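Local coordinates for putative uncharacterized protein (Archaeoglobus fulgidus, PDB 3VU0) that forms the C-terminal globular domain of an archaeal AglB-family protein, a compact alpha/beta unit in which helices pack around a small mixed sheet, at residues V34-W37 / W38-N42; T103-I106 / P107-I111; K151-G154 / T155-I158. All coordinates share one frame; numbering follows the deposited sequence.

Interaction 1: residues V34-W37 / W38-N42; sequences VLSW and WDYGN
Trp38 sets the edge of its indole against the face of Trp37, with CD1 of Trp38 3.4 Å above the Trp37 plane and over its centre. The planes stand 64° apart, an edge-to-face pair. Trp38 reaches this place because its CG lies between the backbone N and the carbonyl carbon (chi1 73°), which brings its ring round to run beside that of Trp37. Asp39 also lies alongside the Trp37 indole, its carboxylate turned steeply to the ring, with OD2 3.3 Å from CD1 of Trp37. A water accepts from Trp37 NE1 at 3.1 Å and donates to Asp39 OD2 at 2.7 Å, joining the two side chains; OD2 also has a salt bridge to Lys104. Trp37-Gly41 spell WWDYG, the signature motif of this family, folded here as a tight turn between strand 33-35 and helix 41-46. Tyr40 N donates to Trp37 O (3.2 Å, 156°) from well above the carbonyl plane. The same turn lays CE2 of the Tyr40 ring 3.7 Å from Trp37 CB, while Ser36 OG, bonded to Val89 O, meets the ring edge 3.4 Å from Tyr40 CD2. The Tyr40 hydroxyl reaches on to Glu93.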
# COMPACT_ATOMS: atom_id res chain seq x y z
N VAL A 34 8.58 -5.86 -2.39
CA VAL A 34 7.85 -4.61 -2.52
C VAL A 34 6.45 -4.88 -1.98
O VAL A 34 5.78 -5.81 -2.42
CB VAL A 34 7.75 -4.18 -3.99
CG1 VAL A 34 6.89 -2.93 -4.11
CG2 VAL A 34 9.15 -3.95 -4.56
N LEU A 35 6.01 -4.07 -1.02
CA LEU A 35 4.69 -4.26 -0.43
C LEU A 35 3.65 -3.33 -1.05
O LEU A 35 3.88 -2.13 -1.20
CB LEU A 35 4.74 -4.05 1.09
CG LEU A 35 3.49 -4.39 1.92
CD1 LEU A 35 3.87 -4.50 3.39
CD2 LEU A 35 2.42 -3.32 1.72
N SER A 36 2.52 -3.91 -1.43
CA SER A 36 1.41 -3.16 -2.01
C SER A 36 0.17 -4.02 -1.83
O SER A 36 0.24 -5.09 -1.22
CB SER A 36 1.65 -2.90 -3.49
OG SER A 36 0.71 -1.96 -3.99
N TRP A 37 -0.96 -3.56 -2.35
CA TRP A 37 -2.19 -4.34 -2.25
C TRP A 37 -2.06 -5.50 -3.24
O TRP A 37 -1.43 -5.35 -4.29
CB TRP A 37 -3.40 -3.47 -2.61
CG TRP A 37 -4.73 -4.11 -2.29
CD1 TRP A 37 -5.86 -4.06 -3.05
CD2 TRP A 37 -5.07 -4.87 -1.12
NE1 TRP A 37 -6.87 -4.74 -2.43
CE2 TRP A 37 -6.42 -5.25 -1.24
CE3 TRP A 37 -4.36 -5.26 0.03
CZ2 TRP A 37 -7.08 -6.01 -0.27
CZ3 TRP A 37 -5.02 -6.02 1.00
CH2 TRP A 37 -6.37 -6.38 0.84
N TRP A 38 -2.66 -6.64 -2.93
CA TRP A 38 -2.52 -7.80 -3.80
C TRP A 38 -2.98 -7.64 -5.25
O TRP A 38 -2.46 -8.32 -6.13
CB TRP A 38 -3.21 -9.03 -3.17
CG TRP A 38 -4.69 -8.99 -3.19
CD1 TRP A 38 -5.51 -8.37 -2.29
CD2 TRP A 38 -5.54 -9.58 -4.17
NE1 TRP A 38 -6.82 -8.54 -2.66
CE2 TRP A 38 -6.87 -9.28 -3.82
CE3 TRP A 38 -5.30 -10.34 -5.33
CZ2 TRP A 38 -7.97 -9.71 -4.57
CZ3 TRP A 38 -6.40 -10.77 -6.08
CH2 TRP A 38 -7.71 -10.45 -5.70
N ASP A 39 -3.92 -6.73 -5.50
CA ASP A 39 -4.39 -6.51 -6.87
C ASP A 39 -3.28 -6.15 -7.85
O ASP A 39 -3.36 -6.47 -9.04
CB ASP A 39 -5.42 -5.37 -6.92
CG ASP A 39 -6.72 -5.70 -6.21
OD1 ASP A 39 -7.02 -6.90 -6.02
OD2 ASP A 39 -7.45 -4.75 -5.88
N TYR A 40 -2.24 -5.47 -7.35
CA TYR A 40 -1.14 -5.02 -8.20
C TYR A 40 0.08 -5.93 -8.22
O TYR A 40 1.05 -5.66 -8.93
CB TYR A 40 -0.71 -3.62 -7.76
CG TYR A 40 -1.87 -2.73 -7.33
CD1 TYR A 40 -2.88 -2.39 -8.23
CD2 TYR A 40 -1.95 -2.24 -6.03
CE1 TYR A 40 -3.94 -1.57 -7.84
CE2 TYR A 40 -3.00 -1.43 -5.63
CZ TYR A 40 -4.00 -1.09 -6.54
OH TYR A 40 -5.03 -0.28 -6.14
N GLY A 41 0.03 -6.99 -7.43
CA GLY A 41 1.16 -7.91 -7.33
C GLY A 41 1.75 -8.40 -8.64
O GLY A 41 2.96 -8.31 -8.86
N ASN A 42 0.89 -8.92 -9.53
CA ASN A 42 1.36 -9.44 -10.81
C ASN A 42 2.04 -8.39 -11.67
O ASN A 42 2.99 -8.70 -12.40
CB ASN A 42 0.20 -10.07 -11.59
CG ASN A 42 -0.28 -11.37 -10.95
OD1 ASN A 42 0.52 -12.18 -10.51
ND2 ASN A 42 -1.60 -11.57 -10.92
O HOH W 1 -9.45 -4.92 -4.09

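Interaction 2: residues T103-I106 / P107-I111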
# COMPACT_ATOMS: atom_id res chain seq x y z
N THR A 103 -14.26 2.78 -2.17
CA THR A 103 -12.82 2.73 -1.92
C THR A 103 -12.39 1.30 -1.67
O THR A 103 -13.16 0.50 -1.13
CB THR A 103 -12.43 3.57 -0.68
OG1 THR A 103 -11.05 3.34 -0.36
CG2 THR A 103 -13.29 3.19 0.52
N LYS A 104 -11.17 0.97 -2.05
CA LYS A 104 -10.68 -0.38 -1.82
C LYS A 104 -10.25 -0.54 -0.37
O LYS A 104 -9.80 -1.61 0.05
CB LYS A 104 -9.54 -0.71 -2.78
CG LYS A 104 -10.01 -0.89 -4.22
CD LYS A 104 -8.89 -1.32 -5.15
CE LYS A 104 -9.43 -1.68 -6.53
NZ LYS A 104 -8.34 -2.25 -7.38
N PHE A 105 -10.38 0.53 0.42
CA PHE A 105 -10.02 0.46 1.83
C PHE A 105 -10.99 -0.48 2.55
O PHE A 105 -10.65 -1.08 3.57
CB PHE A 105 -10.08 1.86 2.47
CG PHE A 105 -9.57 1.90 3.88
CD1 PHE A 105 -10.42 2.24 4.93
CD2 PHE A 105 -8.24 1.60 4.16
CE1 PHE A 105 -9.95 2.29 6.25
CE2 PHE A 105 -7.76 1.64 5.48
CZ PHE A 105 -8.62 1.98 6.52
N ILE A 106 -12.19 -0.63 2.00
CA ILE A 106 -13.20 -1.51 2.60
C ILE A 106 -12.72 -2.96 2.58
O ILE A 106 -12.66 -3.61 3.62
CB ILE A 106 -14.57 -1.36 1.89
CG1 ILE A 106 -15.09 0.08 2.06
CG2 ILE A 106 -15.59 -2.34 2.47
CD1 ILE A 106 -15.27 0.50 3.50
N PRO A 107 -12.39 -3.50 1.39
CA PRO A 107 -11.92 -4.89 1.38
C PRO A 107 -10.63 -5.04 2.18
O PRO A 107 -10.37 -6.09 2.77
CB PRO A 107 -11.76 -5.20 -0.11
CG PRO A 107 -11.55 -3.86 -0.74
CD PRO A 107 -12.52 -2.98 0.02
N ILE A 108 -9.81 -3.99 2.20
CA ILE A 108 -8.56 -4.02 2.96
C ILE A 108 -8.93 -4.22 4.44
O ILE A 108 -8.35 -5.04 5.13
CB ILE A 108 -7.76 -2.71 2.80
CG1 ILE A 108 -7.18 -2.63 1.38
CG2 ILE A 108 -6.64 -2.65 3.83
CD1 ILE A 108 -6.30 -1.40 1.15
N MSE A 109 -9.91 -3.45 4.90
CA MSE A 109 -10.36 -3.57 6.28
C MSE A 109 -10.93 -4.96 6.55
O MSE A 109 -10.61 -5.58 7.56
CB MSE A 109 -11.44 -2.53 6.60
CG MSE A 109 -10.92 -1.12 6.75
SE MSE A 109 -12.31 0.04 7.41
CE MSE A 109 -12.40 -0.62 9.23
N GLN A 110 -11.78 -5.45 5.65
CA GLN A 110 -12.38 -6.76 5.83
C GLN A 110 -11.32 -7.85 5.96
O GLN A 110 -11.42 -8.72 6.82
CB GLN A 110 -13.31 -7.08 4.66
CG GLN A 110 -14.43 -6.07 4.50
CD GLN A 110 -15.25 -6.30 3.25
OE1 GLN A 110 -14.71 -6.47 2.16
NE2 GLN A 110 -16.57 -6.30 3.41
N ILE A 111 -10.30 -7.80 5.11
CA ILE A 111 -9.24 -8.80 5.14
C ILE A 111 -8.38 -8.63 6.40
O ILE A 111 -7.76 -9.59 6.87
CB ILE A 111 -8.37 -8.71 3.87
CG1 ILE A 111 -9.26 -8.95 2.65
CG2 ILE A 111 -7.26 -9.75 3.91
CD1 ILE A 111 -8.59 -8.66 1.34
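Met109 lays its CG over one face of the Phe105 ring, one helical turn back, 3.9 Å from the ring centroid. Beyond it the selenium of this selenomethionine comes in obliquely, with SE 3.5 Å from Phe105 CE1, so a CH-pi and a Met-aromatic contact share one ring. Phe105 has its CG anti to the backbone N (chi1 -173°), which carries the ring forward along the helix to meet Met109 CG; Phe128 meets it edge-to-face.

Among the polar contacts, three successive i to i+4 backbone bonds run from Ile108 N to Lys104 O, Met109 N to Phe105 O and Gln110 N to Ile106 O, the last the straightest at 166°. At the helix start Thr103 OG1 accepts from Phe105 N at 3.0 Å, a capping bond; this hydroxyl is also hydrogen-bonded to Thr95 O.

Close packing centres on Pro107. Its CD lies 3.2 Å from Ile106 CB, largely because the peptide bond joins them, and its ring carbon CG closely approaches a carbonyl oxygen, 3.0 Å from Lys104 O.

Having no N-H to give, Pro107 fits the first turn of helix 105-112, where the Thr103 hydroxyl meets an N-H that no preceding helical turn could serve.

Interaction 3: residues K151-G154 / T155-I158; sequences KNFG and TVKI
Phe153 lies alongside Ile158, both side chains pointing the same way, and brings CE2 of its ring to 4.1 Å from CG2 of Ile158. That methyl, set between the backbone N and the carbonyl carbon of its own residue, also packs 3.6 Å from Lys151 CB. Nearer the turn, Phe153 CB and Val156 CB meet at 4.2 Å, and Val156 O lies at the edge of the Phe153 ring, near its plane. This face, carrying Lys151, Phe153, Val156 and Ile158, packs in part against helix 5-17, where Trp13 meets the Phe153 ring edge-to-face. The segments form the end of a beta hairpin, strands 147-153 and 156-161, joined through Gly154 and Thr155 by a tight two-residue loop whose backbone angles come near those of a type II' turn; Gly154 takes a positive phi of 83°. Ile158 N donates almost straight to Lys151 O at 3.0 Å, whereas the return bond from Lys151 N to Ile158 O is weak. Closer to the turn Phe153 N donates to Val156 O at 2.7 Å. On the other face Asn152 and Lys157 form a non-hydrogen-bonded pair, their side chains running side by side with ND2 of Asn152 3.8 Å from CE of Lys157. Holding its CG anti to the backbone N (chi1 -177°), Asn152 directs OD1 along the chain, where it accepts from Gly154 N at 2.8 Å to make an Asx turn. Lys157 extends past the amide to Asn140 and the carbonyl of His137, and Thr155 OG1 bonds Asp6 in helix 5-17.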
# COMPACT_ATOMS: atom_id res chain seq x y z
N LYS A 151 9.18 8.45 -5.08
CA LYS A 151 8.73 8.97 -6.36
C LYS A 151 7.21 9.05 -6.38
O LYS A 151 6.53 8.13 -5.93
CB LYS A 151 9.24 8.06 -7.48
CG LYS A 151 9.46 8.77 -8.80
CD LYS A 151 10.67 9.70 -8.74
CE LYS A 151 10.86 10.42 -10.07
NZ LYS A 151 12.05 11.33 -10.06
N ASN A 152 6.69 10.16 -6.90
CA ASN A 152 5.25 10.40 -6.97
C ASN A 152 4.77 10.39 -8.42
O ASN A 152 5.09 11.30 -9.19
CB ASN A 152 4.96 11.77 -6.32
CG ASN A 152 3.48 12.10 -6.28
OD1 ASN A 152 2.68 11.50 -6.99
ND2 ASN A 152 3.12 13.07 -5.46
N PHE A 153 4.03 9.35 -8.78
CA PHE A 153 3.50 9.22 -10.14
C PHE A 153 2.01 9.59 -10.19
O PHE A 153 1.24 8.98 -10.94
CB PHE A 153 3.68 7.79 -10.64
CG PHE A 153 5.09 7.29 -10.58
CD1 PHE A 153 6.04 7.73 -11.49
CD2 PHE A 153 5.47 6.37 -9.60
CE1 PHE A 153 7.36 7.25 -11.44
CE2 PHE A 153 6.78 5.89 -9.54
CZ PHE A 153 7.72 6.34 -10.46
N GLY A 154 1.61 10.57 -9.39
CA GLY A 154 0.22 11.00 -9.39
C GLY A 154 -0.69 10.15 -8.52
O GLY A 154 -0.86 10.42 -7.33
N THR A 155 -1.29 9.12 -9.12
CA THR A 155 -2.18 8.22 -8.39
C THR A 155 -1.37 7.10 -7.75
O THR A 155 -1.85 6.41 -6.86
CB THR A 155 -3.22 7.56 -9.34
OG1 THR A 155 -2.53 6.94 -10.44
CG2 THR A 155 -4.20 8.61 -9.87
N VAL A 156 -0.14 6.92 -8.23
CA VAL A 156 0.75 5.88 -7.71
C VAL A 156 1.99 6.49 -7.06
O VAL A 156 2.69 7.31 -7.66
CB VAL A 156 1.21 4.93 -8.85
CG1 VAL A 156 2.08 3.81 -8.28
CG2 VAL A 156 -0.02 4.33 -9.55
N LYS A 157 2.27 6.07 -5.83
CA LYS A 157 3.42 6.57 -5.10
C LYS A 157 4.25 5.41 -4.57
O LYS A 157 3.70 4.40 -4.13
CB LYS A 157 2.97 7.45 -3.92
CG LYS A 157 2.09 8.62 -4.35
CD LYS A 157 1.74 9.54 -3.18
CE LYS A 157 0.78 10.65 -3.62
NZ LYS A 157 0.44 11.60 -2.52
N ILE A 158 5.57 5.55 -4.63
CA ILE A 158 6.44 4.50 -4.12
C ILE A 158 7.26 5.10 -2.99
O ILE A 158 7.77 6.21 -3.09
CB ILE A 158 7.38 3.93 -5.21
CG1 ILE A 158 8.27 2.84 -4.61
CG2 ILE A 158 8.22 5.04 -5.82
CD1 ILE A 158 8.94 1.96 -5.64

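Read from the N terminus, the three contacts follow in series, each closing within a few residues; none nests in or crosses another. Interaction 1 turns the chain from strand 33-35 into helix 41-46. Interaction 2 starts helix 105-112, and although far off in sequence it touches interaction 1 directly: Asp39 OD2 and Lys104 NZ form a salt bridge at 3.0 Å, and Trp37 packs on Ile108 and Ile111. Interaction 3 ends the hairpin 147-153/156-161. It does not touch interaction 1, yet both belong to one mixed sheet, with strand 85-91 between strands 33-35 and 156-161. Interactions 2 and 3 lie on opposite sides of the chain's centre, their own centres about 21 Å apart.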